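Local coordinates for protein Amuc_1100 (Akkermansia muciniphila, PDB 6KNY) that is of unknown molecular function but is probably held at a membrane by a transmembrane region that is absent from the crystallised construct, at residues A61-V66 with L120-K125; F142-R147 with F266-L271; K89-L94 with K133-G138; S100-Q105 with K125-L130. All coordinates share one frame; numbering follows the deposited sequence.

How the contacts relate
Three of the four contacts use helix 117-134: contact 1 near its start, contact 4 on the following turns, sharing Lys125, and contact 3 at its far end. Contact 2 belongs to the mixed sheet, on strands 141-146 and 265-276. Contacts 1 and 3 are farthest apart, centres about 25 Å from each other on opposite sides of the chain's centre, whereas contact 4 has its centre about 12 Å from those of contacts 1 and 2. Along the chain, contacts 1 and 4 cross, contact 4 nests inside contact 3, and contact 2 follows in series. The example illustrates how one helix can join two loops and the end of helix 70-91, while contact 2 ties strands of the adjoining sheet and touches the others through Arg147 and Phe142.

Contact 1 (A61-V66 with L120-K125); sequences ASSALV and LGFELK
Phe122 of helix 117-134 projects into a curve formed by Ser62, Ser63 and Leu65, in the loop that links helix 51-55 to helix 70-91. The contact is a loop draped over an aromatic side chain. With CG anti to the backbone N (chi1 165°), the ring of Phe122 reaches out from the helix to the loop backbone. Its rim meets the carbonyl of Ser62 first: Ser62 O lies near the ring plane, 3.2 Å from Phe122 CD1, and it is nearly as close to the neighbouring CE1. The next residue comes in obliquely through its main chain, with Ser63 CA 3.7 Å from Phe122 CE1. Ser63 OG stands 3.9 Å from both CE1 and CZ of Phe122, at van der Waals range. Leu65 covers the root of the aromatic side chain instead. One of its methyls, CD2, rests 3.6 Å from Phe122 CB, and the two side chains pass each other at a slant.

The polar ends of the serines have other partners: Ser62 OG bonds to the carbonyl of Asp198 and Ser63 OG to the backbone N of Phe276. His275 accompanies them, bonded through NE2 to Ser63 O and meeting the Phe122 ring edge-to-face, so the end of strand 265-276 joins loop and helix here.

No hydrogen bond links the two segments. Cohesion across them rests on dispersion and, probably, on a weak electrostatic attraction between the ring's C-H rim and the carbonyl oxygen of Ser62, while neighbouring residues satisfy the serine hydroxyls.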
# COMPACT_ATOMS: atom_id res chain seq x y z
N ALA A 61 13.11 10.44 0.01
CA ALA A 61 14.18 9.44 -0.03
C ALA A 61 13.67 8.07 -0.45
O ALA A 61 14.32 7.36 -1.23
CB ALA A 61 14.89 9.35 1.32
N SER A 62 12.49 7.69 0.04
CA SER A 62 11.96 6.37 -0.27
C SER A 62 11.54 6.20 -1.73
O SER A 62 11.34 5.06 -2.16
CB SER A 62 10.79 6.06 0.66
OG SER A 62 9.62 6.78 0.29
N SER A 63 11.44 7.29 -2.51
CA SER A 63 11.11 7.17 -3.94
C SER A 63 12.28 6.79 -4.83
O SER A 63 12.05 6.49 -6.02
CB SER A 63 10.48 8.47 -4.49
OG SER A 63 9.17 8.69 -3.96
N ALA A 64 13.52 6.79 -4.33
CA ALA A 64 14.63 6.35 -5.17
C ALA A 64 14.40 4.90 -5.60
O ALA A 64 14.28 4.01 -4.76
CB ALA A 64 15.97 6.48 -4.44
N LEU A 65 14.34 4.68 -6.91
CA LEU A 65 14.17 3.35 -7.48
C LEU A 65 15.53 2.67 -7.63
O LEU A 65 16.48 3.28 -8.17
CB LEU A 65 13.47 3.44 -8.83
CG LEU A 65 12.07 4.11 -8.81
CD1 LEU A 65 11.39 4.12 -10.17
CD2 LEU A 65 11.15 3.48 -7.78
N VAL A 66 15.62 1.43 -7.18
CA VAL A 66 16.91 0.72 -7.10
C VAL A 66 16.82 -0.54 -7.95
O VAL A 66 15.72 -1.01 -8.26
CB VAL A 66 17.29 0.41 -5.64
CG1 VAL A 66 17.44 1.68 -4.85
CG2 VAL A 66 16.27 -0.51 -5.00
N LEU A 120 7.64 -1.49 -9.34
CA LEU A 120 6.80 -2.35 -8.51
C LEU A 120 7.37 -2.57 -7.11
O LEU A 120 6.61 -2.75 -6.14
CB LEU A 120 6.60 -3.70 -9.19
CG LEU A 120 5.79 -3.62 -10.49
CD1 LEU A 120 5.82 -4.95 -11.22
CD2 LEU A 120 4.36 -3.20 -10.18
N GLY A 121 8.71 -2.62 -6.98
CA GLY A 121 9.29 -2.84 -5.66
C GLY A 121 9.07 -1.65 -4.74
O GLY A 121 8.86 -1.82 -3.54
N PHE A 122 9.13 -0.44 -5.28
CA PHE A 122 8.76 0.74 -4.51
C PHE A 122 7.31 0.63 -4.07
O PHE A 122 6.99 0.82 -2.89
CB PHE A 122 8.96 2.01 -5.34
CG PHE A 122 8.27 3.22 -4.77
CD1 PHE A 122 8.84 3.93 -3.72
CD2 PHE A 122 7.02 3.62 -5.24
CE1 PHE A 122 8.19 5.03 -3.17
CE2 PHE A 122 6.38 4.72 -4.70
CZ PHE A 122 6.96 5.43 -3.67
N GLU A 123 6.41 0.31 -5.00
CA GLU A 123 4.98 0.24 -4.68
C GLU A 123 4.70 -0.87 -3.68
O GLU A 123 3.92 -0.69 -2.73
CB GLU A 123 4.16 0.04 -5.95
CG GLU A 123 2.69 0.27 -5.70
CD GLU A 123 1.85 0.20 -6.95
OE1 GLU A 123 2.24 -0.51 -7.90
OE2 GLU A 123 0.77 0.83 -6.96
N LEU A 124 5.33 -2.03 -3.86
CA LEU A 124 5.16 -3.13 -2.91
C LEU A 124 5.68 -2.75 -1.53
O LEU A 124 5.03 -3.07 -0.52
CB LEU A 124 5.88 -4.37 -3.45
CG LEU A 124 6.03 -5.57 -2.51
CD1 LEU A 124 4.69 -5.98 -1.89
CD2 LEU A 124 6.71 -6.75 -3.23
N LYS A 125 6.84 -2.10 -1.44
CA LYS A 125 7.36 -1.74 -0.12
C LYS A 125 6.44 -0.74 0.58
O LYS A 125 6.22 -0.85 1.79
CB LYS A 125 8.78 -1.18 -0.22
CG LYS A 125 9.84 -2.26 -0.46
CD LYS A 125 10.74 -2.56 0.77
CE LYS A 125 11.97 -3.45 0.47
NZ LYS A 125 12.13 -4.67 1.33

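Contact 2 (F142-R147 with F266-L271); sequences FIKVYR and FVQVSL
Lys144 NZ is approached by two oxygens, Gln268 OE1 at 3.1 Å in a hydrogen bond and Glu176 OE1 in a longer, weak ion pair. The ammonium meets the amide of Gln268 from above: the C=O...N angle is 108° and the donor stands 56° out of the carbonyl plane, away from the lone-pair directions. Lys144 CE follows its nitrogen, 3.3 Å from Gln268 OE1. Beyond CG both chains are extended, which lets them span the sheet.

That span is needed because strands 141-146 and 265-276 are not neighbours; strand 170-181 runs between them. Both Lys144 and Gln268 pack on Ala178 of that strand. Opposite the same alanine, Ile143 and Lys144 form a classic beta bulge, and both point their CB atoms toward strand 265-276.

Ile143 makes the apolar half of the contact. Its CD1 lies in the plane of the Phe266 ring, at the edge, 3.5 Å from CD2 and 3.6 Å from CE2, and the side chains cross at about a right angle.

The result is a bridge of probably modest strength across strand 170-181, in which a hydrogen bond from a charged donor that misses the lone-pair directions stands beside an apolar edge contact.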
# COMPACT_ATOMS: atom_id res chain seq x y z
N PHE A 142 -9.40 -7.66 6.93
CA PHE A 142 -9.01 -7.05 5.67
C PHE A 142 -9.87 -7.67 4.58
O PHE A 142 -9.90 -8.90 4.44
CB PHE A 142 -7.52 -7.28 5.36
CG PHE A 142 -6.58 -6.50 6.24
CD1 PHE A 142 -6.47 -5.12 6.10
CD2 PHE A 142 -5.78 -7.14 7.17
CE1 PHE A 142 -5.59 -4.39 6.90
CE2 PHE A 142 -4.90 -6.43 7.97
CZ PHE A 142 -4.80 -5.05 7.84
N ILE A 143 -10.58 -6.85 3.83
CA ILE A 143 -11.53 -7.34 2.84
C ILE A 143 -10.92 -7.36 1.45
O ILE A 143 -11.13 -8.29 0.68
CB ILE A 143 -12.82 -6.49 2.88
CG1 ILE A 143 -13.50 -6.64 4.24
CG2 ILE A 143 -13.79 -6.89 1.73
CD1 ILE A 143 -14.66 -5.67 4.47
N LYS A 144 -10.14 -6.33 1.11
CA LYS A 144 -9.53 -6.31 -0.21
C LYS A 144 -8.36 -5.32 -0.22
O LYS A 144 -8.39 -4.30 0.48
CB LYS A 144 -10.58 -5.97 -1.29
CG LYS A 144 -10.80 -4.52 -1.65
CD LYS A 144 -11.77 -4.44 -2.85
CE LYS A 144 -12.08 -3.00 -3.29
NZ LYS A 144 -13.37 -2.86 -4.07
N VAL A 145 -7.31 -5.68 -0.94
CA VAL A 145 -6.27 -4.75 -1.35
C VAL A 145 -6.22 -4.86 -2.87
O VAL A 145 -5.75 -5.87 -3.41
CB VAL A 145 -4.90 -5.06 -0.73
CG1 VAL A 145 -3.88 -4.01 -1.18
CG2 VAL A 145 -5.00 -5.10 0.79
N TYR A 146 -6.70 -3.83 -3.55
CA TYR A 146 -6.84 -3.87 -5.00
C TYR A 146 -5.95 -2.79 -5.60
O TYR A 146 -6.04 -1.62 -5.21
CB TYR A 146 -8.30 -3.65 -5.40
CG TYR A 146 -8.44 -3.27 -6.85
CD1 TYR A 146 -8.22 -4.21 -7.85
CD2 TYR A 146 -8.78 -1.98 -7.21
CE1 TYR A 146 -8.34 -3.86 -9.19
CE2 TYR A 146 -8.91 -1.62 -8.54
CZ TYR A 146 -8.69 -2.57 -9.52
OH TYR A 146 -8.81 -2.22 -10.84
N ARG A 147 -5.10 -3.19 -6.55
CA ARG A 147 -4.06 -2.32 -7.09
C ARG A 147 -4.09 -2.39 -8.61
O ARG A 147 -3.63 -3.38 -9.20
CB ARG A 147 -2.70 -2.73 -6.55
CG ARG A 147 -1.50 -1.99 -7.15
CD ARG A 147 -0.23 -2.88 -7.11
NE ARG A 147 -0.27 -3.90 -8.17
CZ ARG A 147 0.28 -3.76 -9.37
NH1 ARG A 147 0.99 -2.66 -9.66
NH2 ARG A 147 0.15 -4.72 -10.27
N PHE A 266 -17.57 -0.49 8.12
CA PHE A 266 -16.89 -0.91 6.90
C PHE A 266 -16.30 0.32 6.21
O PHE A 266 -17.00 1.33 6.06
CB PHE A 266 -17.87 -1.65 5.99
CG PHE A 266 -17.42 -1.76 4.55
CD1 PHE A 266 -17.73 -0.77 3.62
CD2 PHE A 266 -16.72 -2.88 4.12
CE1 PHE A 266 -17.33 -0.88 2.30
CE2 PHE A 266 -16.32 -3.01 2.80
CZ PHE A 266 -16.63 -2.02 1.88
N VAL A 267 -15.05 0.22 5.83
CA VAL A 267 -14.33 1.27 5.15
C VAL A 267 -13.74 0.81 3.85
O VAL A 267 -13.18 -0.22 3.75
CB VAL A 267 -13.16 1.80 5.98
CG1 VAL A 267 -12.44 2.91 5.25
CG2 VAL A 267 -13.63 2.30 7.31
N GLN A 268 -13.87 1.65 2.85
CA GLN A 268 -13.28 1.45 1.58
C GLN A 268 -12.70 2.78 1.16
O GLN A 268 -13.39 3.76 1.03
CB GLN A 268 -14.24 0.92 0.56
CG GLN A 268 -13.48 0.41 -0.63
CD GLN A 268 -14.31 -0.37 -1.60
OE1 GLN A 268 -14.45 -1.59 -1.50
NE2 GLN A 268 -14.87 0.32 -2.57
N VAL A 269 -11.40 2.78 0.98
CA VAL A 269 -10.67 3.98 0.61
C VAL A 269 -9.85 3.83 -0.66
O VAL A 269 -9.25 2.81 -0.88
CB VAL A 269 -9.80 4.48 1.78
CG1 VAL A 269 -8.77 3.45 2.17
CG2 VAL A 269 -9.10 5.75 1.40
N SER A 270 -9.93 4.89 -1.46
CA SER A 270 -9.18 4.99 -2.70
C SER A 270 -7.98 5.89 -2.45
O SER A 270 -8.15 7.04 -2.01
CB SER A 270 -10.07 5.55 -3.81
OG SER A 270 -9.39 5.62 -5.04
N LEU A 271 -6.78 5.38 -2.71
CA LEU A 271 -5.56 6.11 -2.40
C LEU A 271 -4.74 6.33 -3.66
O LEU A 271 -4.83 5.55 -4.63
CB LEU A 271 -4.74 5.35 -1.37
CG LEU A 271 -5.48 5.09 -0.05
CD1 LEU A 271 -4.79 3.98 0.73
CD2 LEU A 271 -5.56 6.35 0.80

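Contact 3 (K89-L94 with K133-G138); sequences KKKNIL and KLAECG
Lys91 and Ile93 both bring carbon atoms against the carbonyl oxygen of Ala135, and these van der Waals contacts make up most of the meeting. Lys91 CD is 3.2 Å from Ala135 O, and Ile93 CD1 is 3.3 Å from the same oxygen. A looser apolar contact sets Ile93 CD1 4.3 Å from Ala135 CB. Phe142 of strand 141-146 packs on both Ile93 and Ala135, extending this apolar patch toward the sheet.

A possible electrostatic component comes second. The Lys91 chain bends at its last torsion (chi4 -98°), carrying NZ alongside Glu136, where it lies 3.5 Å from CG. The charged ends remain apart, with Lys91 NZ 4.9 Å from Glu136 OE2, too far for a salt bridge.

Backbone turns hold the participants in place. The last turn of helix 70-91 closes in a Schellman motif with Asn92 at positive phi, and Ile93 follows directly. On the other side a type I turn from Leu134 to Cys137 places Ala135 and Glu136 at its two central positions.

With no hydrogen bond between the segments, these two helix ends meet through aliphatic carbons on a carbonyl and, probably, a diffuse attraction between the opposite charges of the exposed Lys91 and Glu136.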
# COMPACT_ATOMS: atom_id res chain seq x y z
N LYS A 89 -2.90 -13.85 11.81
CA LYS A 89 -3.24 -15.00 12.65
C LYS A 89 -2.98 -14.66 14.12
O LYS A 89 -3.84 -14.84 14.98
CB LYS A 89 -2.45 -16.24 12.21
N LYS A 90 -1.81 -14.08 14.40
CA LYS A 90 -1.47 -13.75 15.79
C LYS A 90 -2.40 -12.67 16.34
O LYS A 90 -2.76 -12.69 17.52
CB LYS A 90 -0.02 -13.29 15.88
CG LYS A 90 0.99 -14.34 15.44
CD LYS A 90 2.40 -13.90 15.81
CE LYS A 90 3.45 -14.58 14.93
NZ LYS A 90 4.77 -13.88 14.98
N LYS A 91 -2.79 -11.71 15.50
CA LYS A 91 -3.62 -10.60 15.94
C LYS A 91 -5.12 -10.88 15.84
O LYS A 91 -5.92 -10.00 16.15
CB LYS A 91 -3.28 -9.34 15.13
CG LYS A 91 -2.06 -8.57 15.62
CD LYS A 91 -1.43 -7.77 14.49
CE LYS A 91 0.04 -7.47 14.76
NZ LYS A 91 0.23 -6.09 15.30
N ASN A 92 -5.50 -12.09 15.41
CA ASN A 92 -6.91 -12.49 15.26
C ASN A 92 -7.64 -11.62 14.24
O ASN A 92 -8.80 -11.26 14.42
CB ASN A 92 -7.65 -12.50 16.60
CG ASN A 92 -7.31 -13.73 17.44
OD1 ASN A 92 -6.82 -13.61 18.57
ND2 ASN A 92 -7.56 -14.91 16.89
N ILE A 93 -6.95 -11.28 13.15
CA ILE A 93 -7.53 -10.52 12.05
C ILE A 93 -7.75 -11.48 10.89
O ILE A 93 -6.81 -12.15 10.45
CB ILE A 93 -6.62 -9.36 11.63
CG1 ILE A 93 -6.35 -8.43 12.81
CG2 ILE A 93 -7.22 -8.59 10.45
CD1 ILE A 93 -5.06 -7.65 12.68
N LEU A 94 -8.99 -11.54 10.40
CA LEU A 94 -9.24 -12.29 9.18
C LEU A 94 -8.67 -11.53 7.99
O LEU A 94 -8.70 -10.30 7.96
CB LEU A 94 -10.74 -12.50 8.98
CG LEU A 94 -11.49 -13.24 10.09
CD1 LEU A 94 -13.00 -13.01 9.96
CD2 LEU A 94 -11.14 -14.73 10.07
N LYS A 133 1.00 -1.31 9.22
CA LYS A 133 0.49 -0.36 10.21
C LYS A 133 -1.01 -0.55 10.46
O LYS A 133 -1.47 -0.44 11.60
CB LYS A 133 0.80 1.08 9.78
N LEU A 134 -1.78 -0.85 9.42
CA LEU A 134 -3.22 -1.07 9.61
C LEU A 134 -3.49 -2.30 10.47
O LEU A 134 -4.45 -2.33 11.25
CB LEU A 134 -3.94 -1.23 8.26
CG LEU A 134 -3.98 -0.04 7.29
CD1 LEU A 134 -4.57 -0.48 5.96
CD2 LEU A 134 -4.78 1.13 7.87
N ALA A 135 -2.65 -3.33 10.34
CA ALA A 135 -2.82 -4.56 11.11
C ALA A 135 -2.63 -4.33 12.60
O ALA A 135 -3.01 -5.18 13.41
CB ALA A 135 -1.84 -5.62 10.61
N GLU A 136 -2.06 -3.18 12.97
CA GLU A 136 -1.82 -2.81 14.36
C GLU A 136 -2.94 -1.99 14.96
O GLU A 136 -2.82 -1.55 16.10
CB GLU A 136 -0.50 -2.03 14.46
CG GLU A 136 0.73 -2.82 14.03
CD GLU A 136 1.97 -1.94 13.83
OE1 GLU A 136 1.88 -0.71 14.06
OE2 GLU A 136 3.03 -2.48 13.44
N CYS A 137 -4.03 -1.78 14.22
CA CYS A 137 -5.08 -0.88 14.67
C CYS A 137 -6.27 -1.58 15.32
O CYS A 137 -7.20 -0.89 15.76
CB CYS A 137 -5.57 -0.02 13.50
SG CYS A 137 -4.29 1.13 12.93
N GLY A 138 -6.26 -2.90 15.42
CA GLY A 138 -7.37 -3.59 16.06
C GLY A 138 -8.54 -3.88 15.15
O GLY A 138 -9.67 -4.05 15.63

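Contact 4 (S100-Q105 with K125-L130); sequences SWLGFQ and KAINSL
Leu102, inside a tight turn, and Phe104, which closes it, both direct their CB atoms at helix 117-134, where Ile127 points back at them. Phe104 and Ile127 approach from opposite directions: the outer CE2 and CZ atoms of the ring meet the end of the aliphatic chain, with Phe104 CE2 3.9 Å from Ile127 CD1 and CZ about as close. The methyl comes in obliquely to the ring, and it also reaches the carbonyl O of Leu102. The other branch of Ile127, CG2, stands anti to its backbone N and, within this contact, meets Leu102 alone. It lies 3.6 Å from the carbonyl O of Leu102 and 4.2 Å from the side-chain methyl CD2. Leu102 in turn touches Asn128, its CD1 3.9 Å from Asn128 OD1, a contact without a hydrogen bond.

The geometry of the turn is consistent with these directions. Leu102 and Gly103 both have positive phi, forming the type I' turn from Trp101 to Phe104, closed by a 2.9 Å hydrogen bond from Phe104 N to Trp101 O. The same carbonyl oxygen lies in the plane of the Phe104 ring, at its edge.

The contact is buried near the chain's centre. Leu102 also lies against Leu124 and Val131 of helix 117-134, and Phe104 against Leu120 and Leu124. Helix 70-91 adds Phe73, edge-to-face with Phe104, and Arg81, in a cation-pi contact with Trp101. Just beyond strand 141-146, Arg147 bonds through NE to Gly103 O, so the turn sits between helices 70-91 and 117-134 and the end of strand 141-146.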
# COMPACT_ATOMS: atom_id res chain seq x y z
N SER A 100 -4.24 -10.76 0.91
CA SER A 100 -2.92 -11.13 1.40
C SER A 100 -1.86 -10.94 0.33
O SER A 100 -0.68 -10.87 0.67
CB SER A 100 -2.89 -12.58 1.90
OG SER A 100 -3.12 -13.49 0.83
N TRP A 101 -2.26 -10.82 -0.93
CA TRP A 101 -1.30 -10.59 -2.00
C TRP A 101 -0.96 -9.12 -2.20
O TRP A 101 -0.20 -8.81 -3.13
CB TRP A 101 -1.84 -11.18 -3.31
CG TRP A 101 -1.66 -12.65 -3.37
CD1 TRP A 101 -2.62 -13.61 -3.18
CD2 TRP A 101 -0.44 -13.36 -3.64
NE1 TRP A 101 -2.07 -14.86 -3.32
CE2 TRP A 101 -0.73 -14.74 -3.60
CE3 TRP A 101 0.88 -12.95 -3.91
CZ2 TRP A 101 0.24 -15.72 -3.82
CZ3 TRP A 101 1.84 -13.93 -4.13
CH2 TRP A 101 1.52 -15.30 -4.07
N LEU A 102 -1.52 -8.22 -1.39
CA LEU A 102 -1.11 -6.82 -1.32
C LEU A 102 -1.32 -6.07 -2.64
O LEU A 102 -0.63 -5.08 -2.91
CB LEU A 102 0.36 -6.70 -0.89
CG LEU A 102 0.61 -7.19 0.54
CD1 LEU A 102 2.11 -7.34 0.80
CD2 LEU A 102 -0.04 -6.26 1.56
N GLY A 103 -2.26 -6.53 -3.47
CA GLY A 103 -2.51 -5.96 -4.78
C GLY A 103 -1.71 -6.56 -5.92
O GLY A 103 -1.85 -6.11 -7.07
N PHE A 104 -0.87 -7.56 -5.64
CA PHE A 104 0.04 -8.07 -6.66
C PHE A 104 -0.20 -9.55 -6.96
O PHE A 104 0.73 -10.27 -7.33
CB PHE A 104 1.49 -7.86 -6.22
CG PHE A 104 1.87 -6.41 -5.95
CD1 PHE A 104 2.39 -5.61 -6.97
CD2 PHE A 104 1.75 -5.87 -4.68
CE1 PHE A 104 2.79 -4.30 -6.72
CE2 PHE A 104 2.14 -4.54 -4.42
CZ PHE A 104 2.64 -3.76 -5.43
N GLN A 105 -1.45 -10.03 -6.83
CA GLN A 105 -1.71 -11.44 -7.12
C GLN A 105 -1.44 -11.76 -8.58
O GLN A 105 -1.14 -12.91 -8.92
CB GLN A 105 -3.15 -11.83 -6.75
CG GLN A 105 -3.37 -13.36 -6.81
CD GLN A 105 -4.72 -13.81 -6.25
OE1 GLN A 105 -5.69 -13.06 -6.28
NE2 GLN A 105 -4.77 -15.04 -5.73
N LYS A 125 6.84 -2.10 -1.44
CA LYS A 125 7.36 -1.74 -0.12
C LYS A 125 6.44 -0.74 0.58
O LYS A 125 6.22 -0.85 1.79
CB LYS A 125 8.78 -1.18 -0.22
CG LYS A 125 9.84 -2.26 -0.46
CD LYS A 125 10.74 -2.56 0.77
CE LYS A 125 11.97 -3.45 0.47
NZ LYS A 125 12.13 -4.67 1.33
N ALA A 126 5.89 0.22 -0.17
CA ALA A 126 4.99 1.21 0.44
C ALA A 126 3.68 0.56 0.90
O ALA A 126 3.20 0.83 2.01
CB ALA A 126 4.71 2.34 -0.56
N ILE A 127 3.08 -0.27 0.04
CA ILE A 127 1.82 -0.93 0.41
C ILE A 127 2.05 -1.89 1.57
O ILE A 127 1.28 -1.90 2.55
CB ILE A 127 1.21 -1.65 -0.82
CG1 ILE A 127 0.80 -0.65 -1.89
CG2 ILE A 127 -0.01 -2.53 -0.38
CD1 ILE A 127 0.33 -1.28 -3.23
N ASN A 128 3.13 -2.67 1.51
CA ASN A 128 3.48 -3.54 2.63
C ASN A 128 3.57 -2.78 3.94
O ASN A 128 3.08 -3.25 4.98
CB ASN A 128 4.81 -4.26 2.39
CG ASN A 128 5.15 -5.21 3.53
OD1 ASN A 128 4.44 -6.19 3.77
ND2 ASN A 128 6.19 -4.89 4.28
N SER A 129 4.22 -1.62 3.93
CA SER A 129 4.36 -0.84 5.15
C SER A 129 3.01 -0.33 5.63
O SER A 129 2.70 -0.37 6.83
CB SER A 129 5.33 0.32 4.92
OG SER A 129 5.35 1.17 6.05
N LEU A 130 2.18 0.17 4.70
CA LEU A 130 0.84 0.67 5.04
C LEU A 130 -0.02 -0.42 5.66
O LEU A 130 -0.60 -0.24 6.74
CB LEU A 130 0.15 1.21 3.78
CG LEU A 130 -1.31 1.66 3.97
CD1 LEU A 130 -1.45 2.64 5.14
CD2 LEU A 130 -1.86 2.28 2.69